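Local atomic coordinates of purine-binding protein BAB2_0673 (Brucella melitensis biovar Abortus, PDB entry 3S99), a protein that binds adenine and probably other purines such as guanine, and may serve an ABC-type system for their uptake. Residues S169-A174 against P179-K184. Sequence-based numbering, arbitrary orientation.
Sequences SFMLGA and PDFRVK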
loop_
_atom_site.group_PDB
_atom_site.type_symbol
_atom_site.label_atom_id
_atom_site.label_comp_id
_atom_site.label_asym_id
_atom_site.label_seq_id
_atom_site.Cartn_x
_atom_site.Cartn_y
_atom_site.Cartn_z
ATOM N N SER A 169 0.363 10.613 -6.855
ATOM C CA SER A 169 0.258 9.767 -8.030
ATOM C C SER A 169 -1.159 9.632 -8.570
ATOM O O SER A 169 -1.380 9.685 -9.786
ATOM C CB SER A 169 0.818 8.390 -7.744
ATOM O OG SER A 169 0.862 7.661 -8.938
ATOM N N PHE A 170 -2.117 9.437 -7.669
ATOM C CA PHE A 170 -3.526 9.384 -8.026
ATOM C C PHE A 170 -3.993 10.642 -8.775
ATOM O O PHE A 170 -4.635 10.560 -9.831
ATOM C CB PHE A 170 -4.353 9.141 -6.759
ATOM C CG PHE A 170 -5.834 9.073 -6.995
ATOM C CD1 PHE A 170 -6.414 7.946 -7.542
ATOM C CD2 PHE A 170 -6.657 10.131 -6.617
ATOM C CE1 PHE A 170 -7.786 7.883 -7.744
ATOM C CE2 PHE A 170 -8.040 10.070 -6.835
ATOM C CZ PHE A 170 -8.595 8.952 -7.375
ATOM N N MET A 171 -3.602 11.809 -8.252
ATOM C CA MET A 171 -3.942 13.077 -8.862
ATOM C C MET A 171 -3.296 13.211 -10.264
ATOM O O MET A 171 -3.965 13.639 -11.238
ATOM C CB MET A 171 -3.499 14.233 -7.930
ATOM C CG MET A 171 -3.876 15.631 -8.375
ATOM S SD MET A 171 -5.678 15.971 -8.584
ATOM C CE MET A 171 -6.305 15.005 -7.228
ATOM N N LEU A 172 -2.015 12.861 -10.378
ATOM C CA LEU A 172 -1.327 12.960 -11.666
ATOM C C LEU A 172 -2.013 12.063 -12.708
ATOM O O LEU A 172 -2.173 12.469 -13.859
ATOM C CB LEU A 172 0.165 12.590 -11.547
ATOM C CG LEU A 172 1.020 13.596 -10.749
ATOM C CD1 LEU A 172 2.430 13.058 -10.431
ATOM C CD2 LEU A 172 1.164 14.892 -11.522
ATOM N N GLY A 173 -2.381 10.847 -12.310
ATOM C CA GLY A 173 -3.147 9.945 -13.166
ATOM C C GLY A 173 -4.457 10.579 -13.632
ATOM O O GLY A 173 -4.748 10.634 -14.833
ATOM N N ALA A 174 -5.237 11.082 -12.675
ATOM C CA ALA A 174 -6.501 11.755 -13.000
ATOM C C ALA A 174 -6.272 12.934 -13.943
ATOM O O ALA A 174 -7.031 13.119 -14.898
ATOM C CB ALA A 174 -7.197 12.218 -11.750
ATOM N N PRO A 179 -7.827 17.700 -16.387
ATOM C CA PRO A 179 -6.850 18.565 -15.714
ATOM C C PRO A 179 -7.425 19.207 -14.470
ATOM O O PRO A 179 -6.671 19.658 -13.598
ATOM C CB PRO A 179 -6.575 19.652 -16.746
ATOM C CG PRO A 179 -7.872 19.706 -17.571
ATOM C CD PRO A 179 -8.258 18.259 -17.689
ATOM N N ASP A 180 -8.751 19.285 -14.415
ATOM C CA ASP A 180 -9.439 19.942 -13.336
ATOM C C ASP A 180 -9.874 19.002 -12.227
ATOM O O ASP A 180 -10.534 19.442 -11.311
ATOM C CB ASP A 180 -10.633 20.741 -13.898
ATOM C CG ASP A 180 -10.180 21.905 -14.754
ATOM O OD1 ASP A 180 -9.000 22.265 -14.617
ATOM O OD2 ASP A 180 -10.970 22.454 -15.562
ATOM N N PHE A 181 -9.440 17.737 -12.270
ATOM C CA PHE A 181 -9.826 16.755 -11.274
ATOM C C PHE A 181 -9.452 17.241 -9.857
ATOM O O PHE A 181 -8.359 17.816 -9.639
ATOM C CB PHE A 181 -9.175 15.377 -11.552
ATOM C CG PHE A 181 -9.884 14.232 -10.884
ATOM C CD1 PHE A 181 -9.447 13.728 -9.653
ATOM C CD2 PHE A 181 -11.003 13.681 -11.466
ATOM C CE1 PHE A 181 -10.098 12.700 -9.034
ATOM C CE2 PHE A 181 -11.684 12.620 -10.834
ATOM C CZ PHE A 181 -11.230 12.130 -9.617
ATOM N N ARG A 182 -10.351 16.990 -8.903
ATOM C CA ARG A 182 -10.117 17.348 -7.513
ATOM C C ARG A 182 -10.277 16.139 -6.616
ATOM O O ARG A 182 -11.023 15.223 -6.929
ATOM C CB ARG A 182 -11.098 18.425 -7.027
ATOM C CG ARG A 182 -11.277 19.615 -7.944
ATOM C CD ARG A 182 -10.059 20.498 -8.010
ATOM N NE ARG A 182 -10.238 21.454 -9.108
ATOM C CZ ARG A 182 -9.301 22.273 -9.575
ATOM N NH1 ARG A 182 -8.085 22.315 -9.023
ATOM N NH2 ARG A 182 -9.593 23.066 -10.601
ATOM N N VAL A 183 -9.545 16.150 -5.501
ATOM C CA VAL A 183 -9.797 15.237 -4.370
ATOM C C VAL A 183 -10.136 16.010 -3.101
ATOM O O VAL A 183 -9.647 17.122 -2.888
ATOM C CB VAL A 183 -8.594 14.317 -4.069
ATOM C CG1 VAL A 183 -8.407 13.318 -5.217
ATOM C CG2 VAL A 183 -7.345 15.146 -3.830
ATOM N N LYS A 184 -10.997 15.409 -2.276
ATOM C CA LYS A 184 -11.262 15.878 -0.918
ATOM C C LYS A 184 -10.664 14.851 0.037
ATOM O O LYS A 184 -11.021 13.674 -0.002
ATOM C CB LYS A 184 -12.762 16.020 -0.671
ATOM C CG LYS A 184 -13.463 17.100 -1.526
ATOM C CD LYS A 184 -14.746 17.618 -0.841
ATOM C CE LYS A 184 -15.386 18.783 -1.579
ATOM N NZ LYS A 184 -16.274 18.317 -2.679
#
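Ala-174 sets its methyl over one face of the Phe-181 ring: Ala-174 CB lies 3.8 Å from the ring centroid and 30° off the normal, a CH-pi contact displaced toward the CG-CD1 bond. This is the helix-to-strand half of a right-handed beta-alpha-beta crossover, in which helix 161-175 links strand 151-156 to its parallel neighbour 182-187, the outermost strand on that side of the mixed sheet in one lobe of this periplasmic binding protein-like fold. The short axes run roughly antiparallel, at 148° between their N-to-C directions, and approach to 9.5 Å, the gap being filled by side chains.

Phe-181 and Val-183, alternate residues of the incoming chain, direct their side chains at the helix, while Arg-182 between them turns away and its backbone is hydrogen-bonded to Gly-150 and Ala-152. Phe-170 comes from one turn before Ala-174. Its CG lies anti to the backbone N, and the ring presents Phe-170 CE2 to both partners, 3.6 Å from Val-183 CG1, which sits in the ring plane at its edge, and 4.0 Å from Phe-181 CE1. The two phenylalanine side chains cross at about a right angle, and Ala-143 of helix 132-146 and Ala-152 touch both.

Met-171 reaches the strand by a hooked path, its chain bent at chi2 (60°) and chi3. Met-171 SD passes 3.4 Å from Phe-181 O, a van der Waals approach, and the terminal methyl CE comes to the edge of the Phe-181 ring. The same Met-171 CE also packs against both Val-183 methyls, 3.6 Å from Val-183 CG2 and a tight 3.4 Å from Val-183 CG1.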